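Local atomic coordinates of flagellar assembly factor FliW (Geobacillus thermodenitrificans, PDB entry 5DMD), a protein that probably binds the translational repressor CsrA, keeping it from silencing its target genes, flagellin among them, and takes part in assembling the flagellum. Residues I19-Q24 against R120-Q124; D104-Q110 against Y132-L138; K3-K7 against Q49-A55. The protein carries 1 engineered substitution. All coordinates share one frame; numbering follows the deposited sequence.

Interaction 1. Residues I19-Q24 against R120-Q124; sequences IVRFEQ and RLGKQ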
ATOM      1  N   ILE A  19      12.396  -4.893  -7.049  1.00 18.34           N
ATOM      2  CA  ILE A  19      12.130  -3.486  -6.753  1.00 18.36           C
ATOM      3  C   ILE A  19      10.937  -2.996  -7.559  1.00 16.82           C
ATOM      4  O   ILE A  19      10.866  -3.202  -8.778  1.00 21.09           O
ATOM      5  CB  ILE A  19      13.375  -2.626  -7.019  1.00 17.68           C
ATOM      6  CG1 ILE A  19      14.504  -3.077  -6.086  1.00 22.40           C
ATOM      7  CG2 ILE A  19      13.069  -1.130  -6.864  1.00 18.66           C
ATOM      8  CD1 ILE A  19      15.800  -2.327  -6.271  1.00 30.41           C
ATOM      9  N   VAL A  20       9.996  -2.349  -6.880  1.00 14.89           N
ATOM     10  CA  VAL A  20       8.911  -1.624  -7.529  1.00 16.43           C
ATOM     11  C   VAL A  20       9.295  -0.155  -7.560  1.00 15.64           C
ATOM     12  O   VAL A  20       9.567   0.449  -6.512  1.00 16.17           O
ATOM     13  CB  VAL A  20       7.578  -1.815  -6.794  1.00 14.26           C
ATOM     14  CG1 VAL A  20       6.458  -1.061  -7.524  1.00 14.36           C
ATOM     15  CG2 VAL A  20       7.234  -3.287  -6.678  1.00 16.81           C
ATOM     16  N   ARG A  21       9.322   0.423  -8.761  1.00 15.96           N
ATOM     17  CA  ARG A  21       9.655   1.830  -8.925  1.00 13.56           C
ATOM     18  C   ARG A  21       8.394   2.675  -8.815  1.00 14.75           C
ATOM     19  O   ARG A  21       7.393   2.408  -9.491  1.00 15.26           O
ATOM     20  CB  ARG A  21      10.329   2.096 -10.270  1.00 15.81           C
ATOM     21  CG  ARG A  21      10.666   3.568 -10.462  1.00 26.23           C
ATOM     22  CD  ARG A  21      11.405   3.857 -11.761  1.00 50.74           C
ATOM     23  NE  ARG A  21      11.920   5.222 -11.781  1.00 57.60           N
ATOM     24  CZ  ARG A  21      12.929   5.662 -11.037  1.00 54.43           C
ATOM     25  NH1 ARG A  21      13.620   4.849 -10.254  1.00 36.32           N
ATOM     26  NH2 ARG A  21      13.258   6.950 -11.087  1.00 46.87           N
ATOM     27  N   PHE A  22       8.446   3.684  -7.951  1.00 13.20           N
ATOM     28  CA  PHE A  22       7.412   4.706  -7.810  1.00 13.39           C
ATOM     29  C   PHE A  22       8.003   5.977  -8.421  1.00 16.89           C
ATOM     30  O   PHE A  22       8.759   6.700  -7.770  1.00 13.46           O
ATOM     31  CB  PHE A  22       7.099   4.891  -6.323  1.00 12.43           C
ATOM     32  CG  PHE A  22       6.199   3.826  -5.741  1.00 12.09           C
ATOM     33  CD1 PHE A  22       6.631   2.529  -5.580  1.00 13.41           C
ATOM     34  CD2 PHE A  22       4.921   4.166  -5.322  1.00 13.70           C
ATOM     35  CE1 PHE A  22       5.794   1.577  -5.032  1.00 12.58           C
ATOM     36  CE2 PHE A  22       4.079   3.221  -4.767  1.00 13.98           C
ATOM     37  CZ  PHE A  22       4.516   1.923  -4.622  1.00 14.95           C
ATOM     38  N   GLU A  23       7.655   6.257  -9.677  1.00 16.43           N
ATOM     39  CA  GLU A  23       8.341   7.325 -10.400  1.00 16.91           C
ATOM     40  C   GLU A  23       8.085   8.701  -9.791  1.00 16.88           C
ATOM     41  O   GLU A  23       8.935   9.595  -9.900  1.00 20.35           O
ATOM     42  CB  GLU A  23       7.962   7.283 -11.878  1.00 23.99           C
ATOM     43  CG  GLU A  23       8.502   6.045 -12.585  1.00 42.08           C
ATOM     44  CD  GLU A  23       8.009   5.906 -14.012  1.00 41.17           C
ATOM     45  OE1 GLU A  23       7.094   6.657 -14.406  1.00 49.17           O
ATOM     46  OE2 GLU A  23       8.528   5.030 -14.735  1.00 54.55           O
ATOM     47  N   GLN A  24       6.953   8.893  -9.123  1.00 14.83           N
ATOM     48  CA  GLN A  24       6.669  10.143  -8.434  1.00 14.61           C
ATOM     49  C   GLN A  24       6.940  10.059  -6.945  1.00 15.89           C
ATOM     50  O   GLN A  24       6.497  10.942  -6.198  1.00 16.70           O
ATOM     51  CB  GLN A  24       5.212  10.568  -8.655  1.00 17.82           C
ATOM     52  CG  GLN A  24       4.870  10.924 -10.085  1.00 19.91           C
ATOM     53  CD  GLN A  24       3.447  11.419 -10.234  1.00 22.03           C
ATOM     54  OE1 GLN A  24       2.530  10.918  -9.585  1.00 23.79           O
ATOM     55  NE2 GLN A  24       3.259  12.421 -11.083  1.00 27.49           N
ATOM     56  N   ARG A 120       6.462  -3.610 -12.694  1.00 15.15           N
ATOM     57  CA  ARG A 120       7.167  -3.136 -11.500  1.00 16.42           C
ATOM     58  C   ARG A 120       7.045  -1.623 -11.317  1.00 18.23           C
ATOM     59  O   ARG A 120       8.026  -0.938 -11.006  1.00 15.86           O
ATOM     60  CB  ARG A 120       8.638  -3.572 -11.501  1.00 18.14           C
ATOM     61  CG  ARG A 120       8.869  -5.070 -11.489  1.00 28.93           C
ATOM     62  CD  ARG A 120       8.176  -5.760 -10.334  1.00 35.51           C
ATOM     63  NE  ARG A 120       8.903  -6.963  -9.948  1.00 71.19           N
ATOM     64  CZ  ARG A 120       8.475  -8.201 -10.157  1.00 65.95           C
ATOM     65  NH1 ARG A 120       7.310  -8.441 -10.738  1.00 53.43           N
ATOM     66  NH2 ARG A 120       9.237  -9.225  -9.780  1.00 62.27           N
ATOM     67  N   LEU A 121       5.840  -1.090 -11.522  1.00 14.82           N
ATOM     68  CA  LEU A 121       5.578   0.336 -11.378  1.00 12.78           C
ATOM     69  C   LEU A 121       4.482   0.571 -10.346  1.00 13.42           C
ATOM     70  O   LEU A 121       3.454  -0.111 -10.357  1.00 14.81           O
ATOM     71  CB  LEU A 121       5.095   0.919 -12.708  1.00 14.24           C
ATOM     72  CG  LEU A 121       6.034   0.827 -13.907  1.00 16.45           C
ATOM     73  CD1 LEU A 121       5.279   1.195 -15.193  1.00 18.08           C
ATOM     74  CD2 LEU A 121       7.247   1.727 -13.720  1.00 20.69           C
ATOM     75  N   GLY A 122       4.673   1.576  -9.487  1.00 12.97           N
ATOM     76  CA  GLY A 122       3.731   1.839  -8.414  1.00 12.29           C
ATOM     77  C   GLY A 122       3.393   3.312  -8.285  1.00 12.81           C
ATOM     78  O   GLY A 122       4.154   4.186  -8.698  1.00 13.37           O
ATOM     79  N   LYS A 123       2.227   3.569  -7.693  1.00 13.02           N
ATOM     80  CA  LYS A 123       1.793   4.922  -7.379  1.00 12.37           C
ATOM     81  C   LYS A 123       0.873   4.853  -6.173  1.00 14.59           C
ATOM     82  O   LYS A 123       0.097   3.904  -6.039  1.00 14.72           O
ATOM     83  CB  LYS A 123       1.024   5.534  -8.562  1.00 13.87           C
ATOM     84  CG  LYS A 123       0.514   6.965  -8.336  1.00 16.13           C
ATOM     85  CD  LYS A 123      -0.124   7.530  -9.603  1.00 17.31           C
ATOM     86  CE  LYS A 123      -0.606   8.956  -9.374  1.00 18.20           C
ATOM     87  NZ  LYS A 123      -1.324   9.495 -10.570  1.00 18.93           N
ATOM     88  N   GLN A 124       0.956   5.849  -5.290  1.00 11.35           N
ATOM     89  CA  GLN A 124      -0.104   6.056  -4.308  1.00 16.14           C
ATOM     90  C   GLN A 124      -1.076   7.076  -4.876  1.00 16.35           C
ATOM     91  O   GLN A 124      -0.706   8.237  -5.094  1.00 15.92           O
ATOM     92  CB  GLN A 124       0.418   6.515  -2.944  1.00 16.03           C
ATOM     93  CG  GLN A 124      -0.735   6.714  -1.960  1.00 14.51           C
ATOM     94  CD  GLN A 124      -0.304   6.836  -0.514  1.00 16.46           C
ATOM     95  OE1 GLN A 124       0.763   7.381  -0.213  1.00 18.76           O
ATOM     96  NE2 GLN A 124      -1.132   6.332   0.389  1.00 14.17           N
TER
HETATM   97  O   HOH W   1       5.595   4.671 -11.117  1.00 21.09           O
HETATM   98  O   HOH W   2       4.659   7.008  -8.434  1.00 17.57           O

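Interaction 2. Residues D104-Q110 against Y132-L138; sequences DTTANLQ and YKTKHRL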
ATOM      1  N   ASP A 104      -8.529  -1.959  16.865  1.00 22.45           N
ATOM      2  CA  ASP A 104      -8.875  -0.574  16.577  1.00 26.30           C
ATOM      3  C   ASP A 104      -8.166  -0.051  15.335  1.00 18.38           C
ATOM      4  O   ASP A 104      -8.237   1.146  15.042  1.00 23.25           O
ATOM      5  CB  ASP A 104      -8.560   0.315  17.783  1.00 24.27           C
ATOM      6  CG  ASP A 104      -9.509   0.083  18.942  1.00 34.81           C
ATOM      7  OD1 ASP A 104     -10.574  -0.543  18.733  1.00 27.37           O
ATOM      8  OD2 ASP A 104      -9.177   0.513  20.068  1.00 32.56           O
ATOM      9  N   THR A 105      -7.473  -0.925  14.607  1.00 19.22           N
ATOM     10  CA  THR A 105      -6.713  -0.504  13.436  1.00 15.62           C
ATOM     11  C   THR A 105      -7.656  -0.027  12.335  1.00 19.08           C
ATOM     12  O   THR A 105      -8.758  -0.559  12.156  1.00 17.38           O
ATOM     13  CB  THR A 105      -5.868  -1.676  12.946  1.00 17.01           C
ATOM     14  OG1 THR A 105      -4.861  -1.960  13.930  1.00 19.38           O
ATOM     15  CG2 THR A 105      -5.206  -1.397  11.596  1.00 15.64           C
ATOM     16  N   THR A 106      -7.218   0.993  11.601  1.00 18.16           N
ATOM     17  CA  THR A 106      -7.971   1.534  10.480  1.00 18.85           C
ATOM     18  C   THR A 106      -7.146   1.457   9.203  1.00 16.15           C
ATOM     19  O   THR A 106      -5.929   1.278   9.234  1.00 15.49           O
ATOM     20  CB  THR A 106      -8.374   2.994  10.723  1.00 18.59           C
ATOM     21  OG1 THR A 106      -7.202   3.798  10.916  1.00 20.22           O
ATOM     22  CG2 THR A 106      -9.268   3.101  11.949  1.00 18.63           C
ATOM     23  N   ALA A 107      -7.838   1.612   8.079  1.00 14.39           N
ATOM     24  CA  ALA A 107      -7.217   1.694   6.765  1.00 16.71           C
ATOM     25  C   ALA A 107      -7.607   2.999   6.077  1.00 13.72           C
ATOM     26  O   ALA A 107      -8.718   3.504   6.253  1.00 16.29           O
ATOM     27  CB  ALA A 107      -7.673   0.529   5.884  1.00 15.49           C
ATOM     28  N   ASN A 108      -6.682   3.542   5.279  1.00 15.33           N
ATOM     29  CA  ASN A 108      -6.960   4.718   4.452  1.00 15.87           C
ATOM     30  C   ASN A 108      -7.446   4.233   3.090  1.00 16.22           C
ATOM     31  O   ASN A 108      -6.646   3.908   2.210  1.00 16.05           O
ATOM     32  CB  ASN A 108      -5.732   5.624   4.336  1.00 14.23           C
ATOM     33  CG  ASN A 108      -6.033   6.922   3.593  1.00 17.63           C
ATOM     34  OD1 ASN A 108      -6.973   6.996   2.801  1.00 20.29           O
ATOM     35  ND2 ASN A 108      -5.253   7.963   3.868  1.00 17.55           N
ATOM     36  N   LEU A 109      -8.772   4.186   2.918  1.00 14.48           N
ATOM     37  CA  LEU A 109      -9.362   3.773   1.651  1.00 16.20           C
ATOM     38  C   LEU A 109      -9.346   4.879   0.599  1.00 15.50           C
ATOM     39  O   LEU A 109      -9.557   4.591  -0.589  1.00 15.54           O
ATOM     40  CB  LEU A 109     -10.789   3.266   1.884  1.00 17.52           C
ATOM     41  CG  LEU A 109     -10.907   2.105   2.872  1.00 17.20           C
ATOM     42  CD1 LEU A 109     -12.343   1.608   2.902  1.00 15.90           C
ATOM     43  CD2 LEU A 109      -9.942   0.981   2.522  1.00 14.46           C
ATOM     44  N   GLN A 110      -9.071   6.127   0.993  1.00 15.29           N
ATOM     45  CA  GLN A 110      -8.994   7.214   0.024  1.00 16.85           C
ATOM     46  C   GLN A 110      -7.725   7.171  -0.815  1.00 21.62           C
ATOM     47  O   GLN A 110      -7.716   7.723  -1.920  1.00 18.53           O
ATOM     48  CB  GLN A 110      -9.063   8.570   0.739  1.00 23.30           C
ATOM     49  CG  GLN A 110      -9.282   9.752  -0.198  1.00 28.76           C
ATOM     50  CD  GLN A 110      -8.995  11.096   0.457  1.00 39.96           C
ATOM     51  OE1 GLN A 110      -8.896  11.201   1.678  1.00 27.91           O
ATOM     52  NE2 GLN A 110      -8.874  12.136  -0.360  1.00 55.41           N
ATOM     53  N   TYR A 132     -14.862   7.528   0.117  1.00 34.50           N
ATOM     54  CA  TYR A 132     -13.902   6.879   0.991  1.00 28.58           C
ATOM     55  C   TYR A 132     -13.115   7.906   1.792  1.00 32.91           C
ATOM     56  O   TYR A 132     -12.836   9.016   1.325  1.00 34.64           O
ATOM     57  CB  TYR A 132     -12.947   6.021   0.163  1.00 27.16           C
ATOM     58  CG  TYR A 132     -13.630   4.871  -0.537  1.00 22.81           C
ATOM     59  CD1 TYR A 132     -14.359   3.930   0.181  1.00 27.17           C
ATOM     60  CD2 TYR A 132     -13.557   4.729  -1.915  1.00 29.14           C
ATOM     61  CE1 TYR A 132     -14.989   2.879  -0.455  1.00 32.53           C
ATOM     62  CE2 TYR A 132     -14.184   3.683  -2.561  1.00 33.61           C
ATOM     63  CZ  TYR A 132     -14.898   2.760  -1.827  1.00 35.63           C
ATOM     64  OH  TYR A 132     -15.523   1.712  -2.461  1.00 39.23           O
ATOM     65  N   LYS A 133     -12.766   7.524   3.015  1.00 22.36           N
ATOM     66  CA  LYS A 133     -12.113   8.400   3.979  1.00 23.26           C
ATOM     67  C   LYS A 133     -10.737   7.857   4.354  1.00 19.15           C
ATOM     68  O   LYS A 133     -10.320   6.783   3.928  1.00 20.64           O
ATOM     69  CB  LYS A 133     -12.987   8.613   5.217  1.00 25.88           C
ATOM     70  CG  LYS A 133     -14.476   8.704   4.925  1.00 31.92           C
ATOM     71  CD  LYS A 133     -14.794  10.046   4.279  1.00 52.04           C
ATOM     72  CE  LYS A 133     -16.269  10.398   4.386  1.00 51.56           C
ATOM     73  NZ  LYS A 133     -16.455  11.708   5.075  1.00 50.34           N
ATOM     74  N   THR A 134     -10.023   8.633   5.168  1.00 26.44           N
ATOM     75  CA  THR A 134      -8.675   8.275   5.581  1.00 21.29           C
ATOM     76  C   THR A 134      -8.642   7.251   6.707  1.00 19.01           C
ATOM     77  O   THR A 134      -7.576   6.695   6.987  1.00 21.44           O
ATOM     78  CB  THR A 134      -7.911   9.543   5.977  1.00 34.35           C
ATOM     79  OG1 THR A 134      -8.430  10.047   7.212  1.00 35.23           O
ATOM     80  CG2 THR A 134      -8.064  10.600   4.902  1.00 24.41           C
ATOM     81  N   LYS A 135      -9.768   6.990   7.362  1.00 20.58           N
ATOM     82  CA  LYS A 135      -9.810   6.036   8.462  1.00 19.41           C
ATOM     83  C   LYS A 135     -11.101   5.242   8.349  1.00 20.50           C
ATOM     84  O   LYS A 135     -12.193   5.796   8.515  1.00 25.99           O
ATOM     85  CB  LYS A 135      -9.719   6.750   9.813  1.00 26.33           C
ATOM     86  CG  LYS A 135      -8.285   7.017  10.256  1.00 37.99           C
ATOM     87  CD  LYS A 135      -8.106   8.432  10.774  1.00 49.76           C
ATOM     88  CE  LYS A 135      -8.545   8.557  12.219  1.00 60.29           C
ATOM     89  NZ  LYS A 135      -8.007   9.794  12.855  1.00 73.37           N
ATOM     90  N   HIS A 136     -10.973   3.959   8.025  1.00 16.54           N
ATOM     91  CA  HIS A 136     -12.075   3.005   8.086  1.00 16.15           C
ATOM     92  C   HIS A 136     -11.619   1.863   8.984  1.00 14.42           C
ATOM     93  O   HIS A 136     -10.595   1.231   8.703  1.00 14.98           O
ATOM     94  CB  HIS A 136     -12.390   2.441   6.699  1.00 15.54           C
ATOM     95  CG  HIS A 136     -13.008   3.424   5.749  1.00 15.74           C
ATOM     96  ND1 HIS A 136     -14.327   3.356   5.358  1.00 14.68           N
ATOM     97  CD2 HIS A 136     -12.471   4.466   5.069  1.00 16.43           C
ATOM     98  CE1 HIS A 136     -14.586   4.328   4.500  1.00 18.43           C
ATOM     99  NE2 HIS A 136     -13.474   5.015   4.306  1.00 20.95           N
ATOM    100  N   ARG A 137     -12.376   1.592  10.053  1.00 15.80           N
ATOM    101  CA  ARG A 137     -12.072   0.451  10.912  1.00 18.38           C
ATOM    102  C   ARG A 137     -12.090  -0.862  10.136  1.00 14.86           C
ATOM    103  O   ARG A 137     -13.004  -1.136   9.354  1.00 14.76           O
ATOM    104  CB  ARG A 137     -13.074   0.342  12.067  1.00 15.89           C
ATOM    105  CG  ARG A 137     -12.876   1.326  13.208  1.00 17.49           C
ATOM    106  CD  ARG A 137     -13.946   1.142  14.305  1.00 19.22           C
ATOM    107  NE  ARG A 137     -13.943  -0.208  14.858  1.00 20.97           N
ATOM    108  CZ  ARG A 137     -13.195  -0.596  15.884  1.00 19.23           C
ATOM    109  NH1 ARG A 137     -12.344   0.233  16.471  1.00 23.63           N
ATOM    110  NH2 ARG A 137     -13.283  -1.851  16.315  1.00 21.14           N
ATOM    111  N   LEU A 138     -11.089  -1.702  10.409  1.00 15.82           N
ATOM    112  CA  LEU A 138     -11.066  -3.052   9.854  1.00 15.22           C
ATOM    113  C   LEU A 138     -12.073  -3.963  10.538  1.00 15.09           C
ATOM    114  O   LEU A 138     -12.471  -4.978   9.962  1.00 19.60           O
ATOM    115  CB  LEU A 138      -9.674  -3.668  10.013  1.00 14.69           C
ATOM    116  CG  LEU A 138      -8.641  -3.378   8.926  1.00 17.01           C
ATOM    117  CD1 LEU A 138      -8.313  -1.890   8.828  1.00 20.39           C
ATOM    118  CD2 LEU A 138      -7.381  -4.185   9.218  1.00 18.81           C
TER
HETATM  119  O   HOH W   3     -10.947   2.570  15.998  1.00 35.10           O
HETATM  120  O   HOH W   4      -6.332   4.699   8.477  1.00 20.07           O

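Interaction 3. Residues K3-K7 against Q49-A55; sequences KIATK and QSVNTPA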
ATOM      1  N   LYS A   3      22.080  -5.454  -0.361  1.00 19.68           N
ATOM      2  CA  LYS A   3      21.638  -5.602   1.016  1.00 16.63           C
ATOM      3  C   LYS A   3      21.032  -4.288   1.480  1.00 17.27           C
ATOM      4  O   LYS A   3      21.550  -3.210   1.164  1.00 19.46           O
ATOM      5  CB  LYS A   3      22.833  -5.970   1.909  1.00 22.96           C
ATOM      6  CG  LYS A   3      22.498  -6.064   3.390  1.00 24.73           C
ATOM      7  CD  LYS A   3      22.363  -7.509   3.852  1.00 32.57           C
ATOM      8  CE  LYS A   3      23.717  -8.200   3.941  1.00 32.84           C
ATOM      9  NZ  LYS A   3      23.573  -9.671   4.088  1.00 53.18           N
ATOM     10  N   ILE A   4      19.936  -4.372   2.235  1.00 15.92           N
ATOM     11  CA  ILE A   4      19.313  -3.189   2.817  1.00 16.05           C
ATOM     12  C   ILE A   4      18.994  -3.466   4.277  1.00 16.45           C
ATOM     13  O   ILE A   4      18.889  -4.623   4.694  1.00 18.21           O
ATOM     14  CB  ILE A   4      18.038  -2.741   2.047  1.00 15.85           C
ATOM     15  CG1 ILE A   4      16.931  -3.806   2.090  1.00 17.22           C
ATOM     16  CG2 ILE A   4      18.370  -2.377   0.604  1.00 17.94           C
ATOM     17  CD1 ILE A   4      15.555  -3.327   1.572  1.00 16.70           C
ATOM     18  N   ALA A   5      18.856  -2.409   5.066  1.00 16.07           N
ATOM     19  CA  ALA A   5      18.204  -2.514   6.360  1.00 16.13           C
ATOM     20  C   ALA A   5      16.705  -2.263   6.193  1.00 15.79           C
ATOM     21  O   ALA A   5      16.265  -1.616   5.233  1.00 15.81           O
ATOM     22  CB  ALA A   5      18.812  -1.536   7.370  1.00 19.67           C
ATOM     23  N   THR A   6      15.908  -2.792   7.127  1.00 15.62           N
ATOM     24  CA  THR A   6      14.450  -2.710   7.044  1.00 15.61           C
ATOM     25  C   THR A   6      13.855  -2.368   8.402  1.00 19.10           C
ATOM     26  O   THR A   6      14.533  -2.384   9.434  1.00 17.72           O
ATOM     27  CB  THR A   6      13.803  -4.015   6.559  1.00 16.29           C
ATOM     28  OG1 THR A   6      13.952  -5.022   7.567  1.00 15.97           O
ATOM     29  CG2 THR A   6      14.424  -4.507   5.251  1.00 15.13           C
ATOM     30  N   LYS A   7      12.552  -2.094   8.393  1.00 15.67           N
ATOM     31  CA  LYS A   7      11.855  -1.754   9.628  1.00 17.90           C
ATOM     32  C   LYS A   7      11.531  -2.988  10.456  1.00 20.53           C
ATOM     33  O   LYS A   7      11.664  -2.961  11.685  1.00 21.87           O
ATOM     34  CB  LYS A   7      10.563  -0.996   9.318  1.00 17.44           C
ATOM     35  CG  LYS A   7       9.851  -0.503  10.574  1.00 17.79           C
ATOM     36  CD  LYS A   7       8.928   0.656  10.264  1.00 19.69           C
ATOM     37  CE  LYS A   7       8.006   0.925  11.445  1.00 25.99           C
ATOM     38  NZ  LYS A   7       7.095   2.065  11.157  1.00 27.88           N
ATOM     39  N   GLN A  49       8.371  -1.446   1.856  1.00 13.69           N
ATOM     40  CA  GLN A  49       9.652  -1.116   2.482  1.00 14.74           C
ATOM     41  C   GLN A  49      10.523  -0.310   1.528  1.00 13.34           C
ATOM     42  O   GLN A  49      10.854  -0.784   0.436  1.00 14.97           O
ATOM     43  CB  GLN A  49      10.386  -2.403   2.865  1.00 13.89           C
ATOM     44  CG  GLN A  49      11.788  -2.187   3.415  1.00 12.15           C
ATOM     45  CD  GLN A  49      11.782  -1.516   4.774  1.00 14.43           C
ATOM     46  OE1 GLN A  49      11.207  -2.028   5.735  1.00 15.07           O
ATOM     47  NE2 GLN A  49      12.396  -0.338   4.847  1.00 16.01           N
ATOM     48  N   SER A  50      10.916   0.891   1.942  1.00 14.69           N
ATOM     49  CA  SER A  50      11.866   1.665   1.159  1.00 13.88           C
ATOM     50  C   SER A  50      13.211   0.949   1.093  1.00 14.82           C
ATOM     51  O   SER A  50      13.717   0.442   2.097  1.00 16.08           O
ATOM     52  CB  SER A  50      12.075   3.036   1.802  1.00 14.78           C
ATOM     53  OG  SER A  50      13.182   3.681   1.195  1.00 16.98           O
ATOM     54  N   VAL A  51      13.808   0.931  -0.104  1.00 14.37           N
ATOM     55  CA  VAL A  51      15.146   0.379  -0.317  1.00 15.39           C
ATOM     56  C   VAL A  51      16.245   1.320   0.146  1.00 18.12           C
ATOM     57  O   VAL A  51      17.390   0.888   0.330  1.00 20.34           O
ATOM     58  CB  VAL A  51      15.227   0.054  -1.822  1.00 21.53           C
ATOM     59  CG1 VAL A  51      16.632  -0.344  -2.257  1.00 27.08           C
ATOM     60  CG2 VAL A  51      14.246  -1.025  -2.172  1.00 18.90           C
ATOM     61  N   ASN A  52      15.923   2.592   0.382  1.00 16.41           N
ATOM     62  CA  ASN A  52      16.922   3.574   0.772  1.00 20.74           C
ATOM     63  C   ASN A  52      16.803   4.040   2.214  1.00 21.59           C
ATOM     64  O   ASN A  52      17.804   4.490   2.779  1.00 28.85           O
ATOM     65  CB  ASN A  52      16.835   4.800  -0.148  1.00 22.42           C
ATOM     66  CG  ASN A  52      17.151   4.456  -1.575  1.00 25.88           C
ATOM     67  OD1 ASN A  52      18.297   4.153  -1.902  1.00 27.05           O
ATOM     68  ND2 ASN A  52      16.138   4.483  -2.437  1.00 24.28           N
ATOM     69  N   THR A  53      15.622   3.945   2.820  1.00 18.30           N
ATOM     70  CA  THR A  53      15.362   4.489   4.151  1.00 16.96           C
ATOM     71  C   THR A  53      14.737   3.401   5.020  1.00 16.32           C
ATOM     72  O   THR A  53      13.528   3.134   4.906  1.00 17.52           O
ATOM     73  CB  THR A  53      14.423   5.687   4.057  1.00 21.75           C
ATOM     74  OG1 THR A  53      14.969   6.649   3.152  1.00 27.19           O
ATOM     75  CG2 THR A  53      14.259   6.340   5.423  1.00 26.95           C
ATOM     76  N   PRO A  54      15.518   2.760   5.897  1.00 16.52           N
ATOM     77  CA  PRO A  54      14.982   1.615   6.655  1.00 17.90           C
ATOM     78  C   PRO A  54      13.706   1.905   7.432  1.00 23.47           C
ATOM     79  O   PRO A  54      12.816   1.047   7.488  1.00 21.65           O
ATOM     80  CB  PRO A  54      16.149   1.237   7.585  1.00 19.64           C
ATOM     81  CG  PRO A  54      17.371   1.666   6.836  1.00 21.81           C
ATOM     82  CD  PRO A  54      16.974   2.911   6.073  1.00 16.89           C
ATOM     83  N   ALA A  55      13.582   3.088   8.036  1.00 20.60           N
ATOM     84  CA  ALA A  55      12.419   3.359   8.875  1.00 26.10           C
ATOM     85  C   ALA A  55      11.143   3.552   8.066  1.00 23.97           C
ATOM     86  O   ALA A  55      10.047   3.517   8.641  1.00 23.60           O
ATOM     87  CB  ALA A  55      12.675   4.577   9.766  1.00 29.57           C
TER
HETATM   88  O   HOH W   5      16.147   0.417   3.662  1.00 16.33           O
HETATM   89  O   HOH W   6       9.057   3.944  11.196  1.00 37.51           O

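Interaction 1. Residues I19-Q24 against R120-Q124
Arg21 and Leu121 form a single backbone bridge between two short strands. Arg21 N donates to Arg120 O (2.9 Å), and Arg21 O accepts from Gly122 N (2.8 Å), so Arg21 is held by both its polar backbone atoms. Arg120 and Leu121 also make a G1 beta bulge against the end of strand 106-116, from which strand 121-124 sets out to meet strand 20-21. Two CA-H...O contacts reinforce the pairing, one from Phe22 CA to Gly122 O at 3.4 Å. The apolar part centres on Phe22: CG anti to the carbonyl carbon (chi1 -79°) places the ring beside its own backbone N, one face over Gly122, whose CA lies 3.8 Å from the centroid in a CH-pi contact. Glycine suits this place because a CB would run into the ring and crowd Val20 CG1, which packs on Gly122 N. Phe35 meets Phe22 edge-to-face. One water links Glu23 N to Gly122 O; a second donates to Gly122 O (2.9 Å) and accepts from Gln24 N (3.0 Å). Arg120 lays its CB against Ile19 O (3.5 Å), while its guanidinium turns to Lys17 O and Val117 O. Main-chain bonds and water thus carry the polar work, and the absence of a side chain at Gly122 permits the close ring contact.

Interaction 2. Residues D104-Q110 against Y132-L138
Ala107 and His136 make an antiparallel hydrogen-bonded pair, Ala107 N to His136 O and His136 N to Ala107 O both at 2.9 Å. Here short strand 136-137 joins the start of strand 106-116, which also pairs with strand 90-97. Thr106 and Arg137 form the non-hydrogen-bonded pair, and Leu138 N reaches Thr105 O at 3.1 Å in a nearly straight bond. On the face of the sheet that carries Ala107 and His136, Leu109 sets CD1 over the centre of the imidazole face, 3.5 Å from the centroid. Leucine suits the place because its branch covers the imidazole while its CB packs against Tyr132 CB. At the far end, Arg137 NH1 forms a salt bridge with Asp104 OD1 (3.0 Å); the oxygen lies in the guanidinium plane, but NH1 comes from above the carboxylate plane. In the next shell, Lys133 N donates to His136 NE2 (2.9 Å) close to the ring plane, which should hold the imidazole in its orientation under Leu109. Arg137 NE and NH2 are held by Phe139 O and Pro140 O. A water donates to Thr134 O (2.8 Å) and bonds to Thr106 OG1. Because NE2 acts as an acceptor, His136 is probably neutral with its proton on ND1, which suits the apolar methyl over its face.

Interaction 3. Residues K3-K7 against Q49-A55
Gln49 meets Thr6 and Lys7 where strand 45-50 runs out into an ST turn and ST motif built on Ser50. Its CG stands anti to the backbone N (chi1 175°), and a bend at chi2 (69°) brings the amide across Thr6, OE1 near its CB. There OE1 accepts from Lys7 N at 3.0 Å in a nearly straight bond, the donor lying above the carbonyl plane. NE2 spends its two hydrogens on Ser50 O (3.1 Å) and Pro54 O (3.0 Å), both near the amide plane, so three bonds fix this buried group; glutamine suits the place because it both donates and accepts. A leucine here would probably leave Lys7 N and Pro54 O without their mate and let the turn drift from the N-terminal segment. Ser50 OG accepts from Asn52 N and Thr53 N and bonds to Glu32, tightening the turn, while a water spans Ser50 O and Ala5 O. Val51 offers CG1 to Ile4 CG2 (3.9 Å), the two side chains crossing at about a right angle, with Ile14 touching both. Pro54 then lays its ring beside Ala5, CG to CB 3.6 Å, a compact apolar match at the surface. At Ala55 a water donates to O (2.8 Å) and accepts from Lys7 NZ at 2.7 Å.

From the N terminus, residues 3-7 come first and are met by 49-55 in interaction 3, closing a loop that holds strands 12-13, 20-21 and 34-39. Residues 19-24 start inside that loop but find their partner only at 120-124, so interaction 1 closes a long excursion and crosses interaction 3. Interaction 2 closes the short one from 104-110 to 132-138, which contains strand 121-124, and so crosses interaction 1; interactions 3 and 2 stand in series. All three reach one antiparallel sheet: interaction 3 ties the N-terminal hairpin to it, interaction 1 brings its early strand 20-21 to strand 121-124, and interaction 2 adds strand 136-137 on the other side of the chain's centre.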